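Local coordinates for UPF0678 fatty acid-binding protein-like protein ERS007657_00996 (Mycobacterium tuberculosis, PDB 6R3W) that binds heme b in a wide surface cleft of its beta-barrel and probably isomerises peroxynitrite to nitrate, which would help detoxify reactive nitrogen and oxygen species, at residues G101-L106 against S131-G136. Sequence-based numbering, arbitrary orientation.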
loop_
_atom_site.group_PDB
_atom_site.type_symbol
_atom_site.label_atom_id
_atom_site.label_comp_id
_atom_site.label_asym_id
_atom_site.label_seq_id
_atom_site.Cartn_x
_atom_site.Cartn_y
_atom_site.Cartn_z
ATOM N N GLY A 101 18.839 6.548 8.152
ATOM C CA GLY A 101 18.378 7.207 9.383
ATOM C C GLY A 101 16.883 7.071 9.571
ATOM O O GLY A 101 16.386 5.945 9.571
ATOM N N ASP A 102 16.180 8.188 9.720
ATOM C CA ASP A 102 14.727 8.208 10.038
ATOM C C ASP A 102 13.908 8.029 8.757
ATOM O O ASP A 102 12.701 8.178 8.835
ATOM C CB ASP A 102 14.320 9.486 10.778
ATOM C CG ASP A 102 14.749 9.527 12.227
ATOM O OD1 ASP A 102 14.572 8.495 12.925
ATOM O OD2 ASP A 102 15.202 10.603 12.656
ATOM N N VAL A 103 14.553 7.719 7.636
ATOM C CA VAL A 103 13.836 7.482 6.355
ATOM C C VAL A 103 13.886 5.995 6.007
ATOM O O VAL A 103 14.980 5.448 5.857
ATOM C CB VAL A 103 14.406 8.336 5.224
ATOM C CG1 VAL A 103 13.752 7.996 3.896
ATOM C CG2 VAL A 103 14.267 9.815 5.539
ATOM N N ILE A 104 12.720 5.411 5.771
ATOM C CA ILE A 104 12.575 4.064 5.175
ATOM C C ILE A 104 11.999 4.255 3.786
ATOM O O ILE A 104 10.959 4.902 3.672
ATOM C CB ILE A 104 11.663 3.158 6.024
ATOM C CG1 ILE A 104 12.200 2.970 7.435
ATOM C CG2 ILE A 104 11.437 1.822 5.334
ATOM C CD1 ILE A 104 11.166 2.476 8.413
ATOM N N GLU A 105 12.607 3.630 2.793
ATOM C CA GLU A 105 12.082 3.606 1.422
ATOM C C GLU A 105 11.766 2.166 1.070
ATOM O O GLU A 105 12.681 1.327 1.119
ATOM C CB GLU A 105 13.069 4.238 0.455
ATOM C CG GLU A 105 13.241 5.723 0.698
ATOM C CD GLU A 105 14.384 6.352 -0.053
ATOM O OE1 GLU A 105 15.548 6.054 0.285
ATOM O OE2 GLU A 105 14.114 7.200 -0.896
ATOM N N LEU A 106 10.511 1.901 0.694
ATOM C CA LEU A 106 10.085 0.576 0.216
ATOM C C LEU A 106 9.688 0.688 -1.250
ATOM O O LEU A 106 8.957 1.631 -1.619
ATOM C CB LEU A 106 8.909 0.053 1.032
ATOM C CG LEU A 106 9.118 -0.084 2.523
ATOM C CD1 LEU A 106 8.431 1.043 3.260
ATOM C CD2 LEU A 106 8.598 -1.422 2.999
ATOM N N SER A 131 5.543 2.683 -4.306
ATOM C CA SER A 131 6.718 3.348 -3.717
ATOM C C SER A 131 6.286 4.028 -2.411
ATOM O O SER A 131 5.459 4.913 -2.473
ATOM C CB SER A 131 7.293 4.330 -4.701
ATOM O OG SER A 131 8.444 4.951 -4.179
ATOM N N TYR A 132 6.801 3.562 -1.286
ATOM C CA TYR A 132 6.431 4.094 0.043
ATOM C C TYR A 132 7.681 4.754 0.661
ATOM O O TYR A 132 8.817 4.192 0.556
ATOM C CB TYR A 132 5.790 2.992 0.911
ATOM C CG TYR A 132 4.305 2.744 0.678
ATOM C CD1 TYR A 132 3.366 2.947 1.685
ATOM C CD2 TYR A 132 3.839 2.263 -0.534
ATOM C CE1 TYR A 132 2.006 2.763 1.462
ATOM C CE2 TYR A 132 2.479 2.129 -0.791
ATOM C CZ TYR A 132 1.559 2.352 0.216
ATOM O OH TYR A 132 0.232 2.155 -0.038
ATOM N N ARG A 133 7.457 5.857 1.340
ATOM C CA ARG A 133 8.495 6.550 2.114
ATOM C C ARG A 133 7.946 6.839 3.504
ATOM O O ARG A 133 6.888 7.454 3.602
ATOM C CB ARG A 133 8.906 7.835 1.391
ATOM C CG ARG A 133 9.967 8.648 2.119
ATOM C CD ARG A 133 10.097 10.004 1.454
ATOM N NE ARG A 133 11.020 10.875 2.147
ATOM C CZ ARG A 133 12.305 10.951 1.877
ATOM N NH1 ARG A 133 12.846 10.121 0.999
ATOM N NH2 ARG A 133 13.079 11.716 2.621
ATOM N N ILE A 134 8.613 6.350 4.535
ATOM C CA ILE A 134 8.324 6.745 5.930
ATOM C C ILE A 134 9.496 7.623 6.399
ATOM O O ILE A 134 10.636 7.152 6.403
ATOM C CB ILE A 134 8.084 5.532 6.862
ATOM C CG1 ILE A 134 6.806 4.749 6.523
ATOM C CG2 ILE A 134 8.061 6.003 8.311
ATOM C CD1 ILE A 134 6.845 3.989 5.220
ATOM N N ASP A 135 9.223 8.890 6.646
ATOM C CA ASP A 135 10.219 9.894 7.079
ATOM C C ASP A 135 9.749 10.459 8.415
ATOM O O ASP A 135 8.801 11.242 8.427
ATOM C CB ASP A 135 10.388 10.964 6.005
ATOM C CG ASP A 135 11.415 12.015 6.332
ATOM O OD1 ASP A 135 11.932 11.990 7.451
ATOM O OD2 ASP A 135 11.685 12.852 5.452
ATOM N N GLY A 136 10.252 9.912 9.507
ATOM C CA GLY A 136 9.758 10.293 10.838
ATOM C C GLY A 136 8.280 9.981 10.990
ATOM O O GLY A 136 7.933 8.794 11.038
HETATM O O HOH W 1 11.835 8.544 -1.122
HETATM O O HOH W 2 15.751 9.776 0.670
#
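Ile104 and Ile134 form a hydrogen-bonded antiparallel pair between neighbouring strands of the nitrobindin beta-barrel. Ile104 N donates to Ile134 O at 2.8 Å, and Ile134 N returns a bond to Ile104 O. Leu106 and Tyr132 repeat this pair of backbone hydrogen bonds two residues further on. Beyond the strand ends, Gly136 N still reaches Asp102 O at 3.1 Å; Gly136 turns there with a positive phi.

Glu105, Val103, Arg133 and Asp135 share the outer face. The Arg133 chain is extended from CG to NE and carries the guanidinium to Val103 and Glu105. Its guanidinium lies between two carboxylates. Arg133 NH1 makes a long salt bridge to Glu105 OE2 at 3.7 Å; the carboxylate and guanidinium planes lie 87° apart. A water bridges them more tightly, 2.7 Å from Glu105 OE2 and 2.8 Å from Arg133 NH1. Arg133 NH2 makes a weak, salt-bridging hydrogen bond to Asp135 OD2. Val103 CG1 sits over one guanidinium face, towards the rim, and CG2 packs on the Asp135 carboxylate.

On the inner face, Leu15 touches both Ile104 and Ile134. The Tyr132 ring turns from strand 103-106 and stacks with Tyr141. Leu106 CD1 meets Tyr132 CB. Leu106 CD1 also lies 3.9 Å from Ile134 CD1.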